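Local coordinates for protein membrane-anchored mycosin mycp1 (Mycobacterium thermoresistibile, PDB 4HVL) that is a subtilisin-like serine protease, a mycosin, that serves as an essential component of the ESX-1 type VII secretion system, at residues A[66-71]-A[176-181]; A[210-215]-A[313-318]. All coordinates share one frame; numbering follows the deposited sequence.

Interaction 1: residues A[66-71]-A[176-181]; sequences VAVIDT and VINISE. With ZN (zinc ion), chain B.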
loop_
_atom_site.group_PDB
_atom_site.type_symbol
_atom_site.label_atom_id
_atom_site.label_comp_id
_atom_site.label_asym_id
_atom_site.label_seq_id
_atom_site.Cartn_x
_atom_site.Cartn_y
_atom_site.Cartn_z
ATOM N N VAL A 66 -2.788 -11.536 5.498
ATOM C CA VAL A 66 -2.709 -10.196 4.970
ATOM C C VAL A 66 -3.403 -10.161 3.614
ATOM O O VAL A 66 -3.071 -10.963 2.716
ATOM C CB VAL A 66 -1.246 -9.721 4.795
ATOM C CG1 VAL A 66 -1.221 -8.263 4.362
ATOM C CG2 VAL A 66 -0.435 -9.917 6.080
ATOM N N ALA A 67 -4.356 -9.239 3.464
ATOM C CA ALA A 67 -4.968 -8.974 2.176
ATOM C C ALA A 67 -4.197 -7.863 1.468
ATOM O O ALA A 67 -3.852 -6.828 2.089
ATOM C CB ALA A 67 -6.416 -8.569 2.329
ATOM N N VAL A 68 -3.924 -8.079 0.183
ATOM C CA VAL A 68 -3.127 -7.159 -0.607
ATOM C C VAL A 68 -3.969 -6.632 -1.746
ATOM O O VAL A 68 -4.345 -7.392 -2.637
ATOM C CB VAL A 68 -1.882 -7.855 -1.177
ATOM C CG1 VAL A 68 -0.989 -6.844 -1.887
ATOM C CG2 VAL A 68 -1.120 -8.577 -0.068
ATOM N N ILE A 69 -4.316 -5.345 -1.684
ATOM C CA ILE A 69 -5.107 -4.700 -2.731
ATOM C C ILE A 69 -4.087 -4.005 -3.626
ATOM O O ILE A 69 -3.428 -3.050 -3.224
ATOM C CB ILE A 69 -6.129 -3.708 -2.135
ATOM C CG1 ILE A 69 -6.973 -4.415 -1.064
ATOM C CG2 ILE A 69 -6.979 -3.096 -3.236
ATOM C CD1 ILE A 69 -8.131 -3.604 -0.543
ATOM N N ASP A 70 -3.942 -4.511 -4.839
ATOM C CA ASP A 70 -2.831 -4.152 -5.719
ATOM C C ASP A 70 -3.217 -4.609 -7.156
ATOM O O ASP A 70 -4.392 -4.495 -7.528
ATOM C CB ASP A 70 -1.561 -4.830 -5.180
ATOM C CG ASP A 70 -0.272 -4.169 -5.646
ATOM O OD1 ASP A 70 -0.072 -4.121 -6.891
ATOM O OD2 ASP A 70 0.553 -3.746 -4.769
ATOM N N THR A 71 -2.274 -5.125 -7.954
ATOM C CA THR A 71 -2.545 -5.449 -9.354
ATOM C C THR A 71 -2.705 -6.977 -9.568
ATOM O O THR A 71 -2.532 -7.469 -10.686
ATOM C CB THR A 71 -1.406 -4.951 -10.274
ATOM O OG1 THR A 71 -0.213 -5.691 -9.969
ATOM C CG2 THR A 71 -1.154 -3.457 -10.085
ATOM N N VAL A 176 -4.719 -7.872 8.537
ATOM C CA VAL A 176 -4.005 -6.722 7.972
ATOM C C VAL A 176 -4.441 -6.586 6.522
ATOM O O VAL A 176 -4.535 -7.593 5.798
ATOM C CB VAL A 176 -2.483 -6.926 8.059
ATOM C CG1 VAL A 176 -1.727 -5.682 7.601
ATOM C CG2 VAL A 176 -2.084 -7.316 9.480
ATOM N N ILE A 177 -4.761 -5.349 6.118
ATOM C CA ILE A 177 -5.113 -5.032 4.742
ATOM C C ILE A 177 -4.135 -3.989 4.192
ATOM O O ILE A 177 -4.115 -2.819 4.634
ATOM C CB ILE A 177 -6.553 -4.478 4.632
ATOM C CG1 ILE A 177 -7.549 -5.493 5.205
ATOM C CG2 ILE A 177 -6.897 -4.185 3.177
ATOM C CD1 ILE A 177 -8.977 -5.019 5.270
ATOM N N ASN A 178 -3.342 -4.397 3.215
ATOM C CA ASN A 178 -2.375 -3.517 2.562
ATOM C C ASN A 178 -3.005 -2.922 1.320
ATOM O O ASN A 178 -3.348 -3.658 0.382
ATOM C CB ASN A 178 -1.135 -4.321 2.160
ATOM C CG ASN A 178 -0.042 -3.468 1.546
ATOM O OD1 ASN A 178 0.803 -2.893 2.234
ATOM N ND2 ASN A 178 -0.027 -3.423 0.249
ATOM N N ILE A 179 -3.153 -1.598 1.307
ATOM C CA ILE A 179 -3.750 -0.908 0.172
ATOM C C ILE A 179 -2.661 -0.140 -0.575
ATOM O O ILE A 179 -2.128 0.849 -0.078
ATOM C CB ILE A 179 -4.865 0.074 0.619
ATOM C CG1 ILE A 179 -5.897 -0.663 1.480
ATOM C CG2 ILE A 179 -5.517 0.714 -0.609
ATOM C CD1 ILE A 179 -7.146 0.130 1.857
ATOM N N SER A 180 -2.323 -0.630 -1.759
ATOM C CA SER A 180 -1.328 -0.007 -2.593
ATOM C C SER A 180 -1.948 1.154 -3.375
ATOM O O SER A 180 -1.233 2.016 -3.849
ATOM C CB SER A 180 -0.692 -1.015 -3.567
ATOM O OG SER A 180 -0.142 -2.140 -2.894
ATOM N N GLU A 181 -3.278 1.172 -3.515
ATOM C CA GLU A 181 -3.958 2.226 -4.301
ATOM C C GLU A 181 -3.748 3.573 -3.623
ATOM O O GLU A 181 -3.911 3.696 -2.404
ATOM C CB GLU A 181 -5.466 1.922 -4.408
ATOM C CG GLU A 181 -6.334 2.996 -5.052
ATOM C CD GLU A 181 -5.954 3.281 -6.492
ATOM O OE1 GLU A 181 -5.607 2.353 -7.235
ATOM O OE2 GLU A 181 -6.001 4.463 -6.884
HETATM ZN ZN ZN B . -5.884 0.361 -7.362
#
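Ala67 and Ile69 bond in turn to Val176, Asn178 and Ser180 through their backbones, across two neighbouring parallel strands. Ala67 N donates to Val176 O, and Asn178 N returns a bond of 2.7 Å to Ala67 O. Ile69 N then meets Asn178 O at 2.8 Å, almost straight, with 172° at the hydrogen. The last bond runs from Ser180 N to Ile69 O.

The strand pair itself is tightly packed, on both faces of the sheet. On one face Val66 and Val176 stand side by side, with Val66 CG1 4.1 Å from Val176 CB. On the other face Ile69 is the main apolar link. Its CG1 lies anti to the carbonyl carbon (chi1 -53°), and its CD1 reaches across to two residues of the partner strand, 4.0 Å from Ile177 CG2 and 4.2 Å from Ile179 CG1. Helix 154-171 packs over this face. Helices 102-110 and 311-328 lie against the face of Val66, Val68 and Asn178.

This pair belongs to the central parallel sheet of the subtilisin fold. Asp70, predicted to be the aspartate of the charge relay system, sits at the C-terminal end of its strand. Ser180 OG donates to Asp70 OD2 at 2.6 Å, approaching from above the carboxylate plane, 41° out of it. Thr105 also bonds OD2, while OD1 takes His101 and the backbone N of Thr71. Both oxygens are thus gripped, and the carboxylate is held against rotation.

Beyond the strand ends the packing opens. Ser180 and Glu181 are partly exposed, and Glu181 makes little contact with 66-71. Its chain bends at chi2, and OE1 binds a zinc ion at 2.0 Å; His133 and Thr134 are among the other ligands of the metal.

Interaction 2: residues A[210-215]-A[313-318]; sequences VVIAAA and FAAAYV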
loop_
_atom_site.group_PDB
_atom_site.type_symbol
_atom_site.label_atom_id
_atom_site.label_comp_id
_atom_site.label_asym_id
_atom_site.label_seq_id
_atom_site.Cartn_x
_atom_site.Cartn_y
_atom_site.Cartn_z
ATOM N N VAL A 210 -6.247 -4.189 10.609
ATOM C CA VAL A 210 -5.329 -3.068 10.530
ATOM C C VAL A 210 -5.291 -2.704 9.068
ATOM O O VAL A 210 -5.099 -3.599 8.253
ATOM C CB VAL A 210 -3.918 -3.480 10.949
ATOM C CG1 VAL A 210 -2.890 -2.445 10.474
ATOM C CG2 VAL A 210 -3.861 -3.670 12.453
ATOM N N VAL A 211 -5.485 -1.428 8.735
ATOM C CA VAL A 211 -5.409 -0.994 7.339
ATOM C C VAL A 211 -4.205 -0.102 7.113
ATOM O O VAL A 211 -4.062 0.893 7.770
ATOM C CB VAL A 211 -6.686 -0.248 6.879
ATOM C CG1 VAL A 211 -6.582 0.078 5.400
ATOM C CG2 VAL A 211 -7.917 -1.117 7.116
ATOM N N ILE A 212 -3.366 -0.463 6.153
ATOM C CA ILE A 212 -2.161 0.292 5.809
ATOM C C ILE A 212 -2.329 0.822 4.378
ATOM O O ILE A 212 -2.746 0.083 3.488
ATOM C CB ILE A 212 -0.909 -0.590 5.865
ATOM C CG1 ILE A 212 -0.762 -1.311 7.212
ATOM C CG2 ILE A 212 0.327 0.228 5.567
ATOM C CD1 ILE A 212 -0.679 -0.436 8.459
ATOM N N ALA A 213 -2.018 2.098 4.160
ATOM C CA ALA A 213 -2.144 2.695 2.832
ATOM C C ALA A 213 -0.833 3.326 2.350
ATOM O O ALA A 213 -0.094 3.934 3.129
ATOM C CB ALA A 213 -3.243 3.752 2.818
ATOM N N ALA A 214 -0.579 3.209 1.052
ATOM C CA ALA A 214 0.525 3.892 0.413
ATOM C C ALA A 214 0.299 5.403 0.421
ATOM O O ALA A 214 -0.813 5.874 0.169
ATOM C CB ALA A 214 0.656 3.402 -1.022
ATOM N N ALA A 215 1.343 6.167 0.683
ATOM C CA ALA A 215 1.238 7.623 0.560
ATOM C C ALA A 215 0.930 8.076 -0.870
ATOM O O ALA A 215 0.316 9.127 -1.045
ATOM C CB ALA A 215 2.509 8.306 1.057
ATOM N N PHE A 313 5.678 -0.178 -1.952
ATOM C CA PHE A 313 6.673 -0.995 -1.249
ATOM C C PHE A 313 6.878 -0.552 0.198
ATOM O O PHE A 313 6.990 -1.395 1.083
ATOM C CB PHE A 313 7.992 -1.086 -2.038
ATOM C CG PHE A 313 7.844 -1.841 -3.326
ATOM C CD1 PHE A 313 7.774 -3.235 -3.317
ATOM C CD2 PHE A 313 7.708 -1.172 -4.541
ATOM C CE1 PHE A 313 7.591 -3.950 -4.482
ATOM C CE2 PHE A 313 7.516 -1.889 -5.719
ATOM C CZ PHE A 313 7.452 -3.279 -5.687
ATOM N N ALA A 314 6.913 0.753 0.443
ATOM C CA ALA A 314 6.905 1.274 1.800
ATOM C C ALA A 314 5.717 0.713 2.596
ATOM O O ALA A 314 5.875 0.200 3.721
ATOM C CB ALA A 314 6.869 2.791 1.788
ATOM N N ALA A 315 4.532 0.777 1.999
ATOM C CA ALA A 315 3.344 0.237 2.650
ATOM C C ALA A 315 3.464 -1.250 2.903
ATOM O O ALA A 315 3.033 -1.721 3.945
ATOM C CB ALA A 315 2.086 0.545 1.852
ATOM N N ALA A 316 4.065 -1.973 1.955
ATOM C CA ALA A 316 4.270 -3.420 2.089
ATOM C C ALA A 316 5.147 -3.747 3.288
ATOM O O ALA A 316 4.819 -4.661 4.042
ATOM C CB ALA A 316 4.835 -4.037 0.803
ATOM N N TYR A 317 6.252 -3.022 3.490
ATOM C CA TYR A 317 7.076 -3.278 4.702
ATOM C C TYR A 317 6.275 -3.076 6.000
ATOM O O TYR A 317 6.389 -3.882 6.916
ATOM C CB TYR A 317 8.360 -2.432 4.756
ATOM C CG TYR A 317 9.379 -2.865 3.762
ATOM C CD1 TYR A 317 10.129 -3.997 3.965
ATOM C CD2 TYR A 317 9.589 -2.144 2.600
ATOM C CE1 TYR A 317 11.044 -4.410 3.033
ATOM C CE2 TYR A 317 10.517 -2.538 1.672
ATOM C CZ TYR A 317 11.235 -3.673 1.898
ATOM O OH TYR A 317 12.138 -4.067 0.961
ATOM N N VAL A 318 5.456 -2.023 6.056
ATOM C CA VAL A 318 4.657 -1.711 7.248
ATOM C C VAL A 318 3.555 -2.761 7.480
ATOM O O VAL A 318 3.330 -3.160 8.626
ATOM C CB VAL A 318 4.054 -0.278 7.172
ATOM C CG1 VAL A 318 3.169 0.038 8.364
ATOM C CG2 VAL A 318 5.169 0.752 7.086
#
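The helix that carries the predicted catalytic serine, Ser312, in its first turn packs here against a strand of the central sheet. Ile212 carries most of the contact from the strand. Its CG2 lies anti to the backbone N and reaches the helix backbone, 3.7 Å from Ala315 O. The same methyl is 4.1 Å from Ala315 CB. The other branch of Ile212 ends in CD1, which meets Val318 CG1 at 3.9 Å, the two side chains crossing at a slant.

This is the alpha/beta layering of the subtilisin fold. Strand 210-214 and the 313-318 part of helix 311-328 run nearly antiparallel, at 160°, with their axes 7.2 Å apart at the closest point. The small side chains of Ala214 and Ala315 are consistent with this close approach. Ala315 CB points toward the strand and sits 3.9 Å from Ala214 N, so a methyl group packs directly on the strand backbone. Ala214 CB adds a contact of 4.3 Å to Ala315 CB.

No hydrogen bond crosses between the segments, and all five touching residues are buried. Val258 on strand 256-261 touches both Ile212 and Val318. Ile338 of helix 334-343 packs on Ile212 as well.

How the interactions relate
Interactions 1 and 2 adjoin in one layered core, with centres about 8 Å apart. Strands 176-179 and 210-214 are neighbours in the sheet. Probable backbone hydrogen bonds join them, from Ile177 N to Val210 O and from Ile179 N to Ile212 O, both 2.8 Å. Helix 311-328 also spans both contacts: Asn178 packs on Ala315, which meets Ala214 in interaction 2. Both contacts border the predicted charge relay system. Interaction 1 supplies Asp70, while segment 313-318 directly follows Ser312. Ser312 and His101 bind a zinc ion in this structure. Its site is distinct from that of Glu181, whose side chain is about 7 Å from that of Ala214 at the nearest atoms.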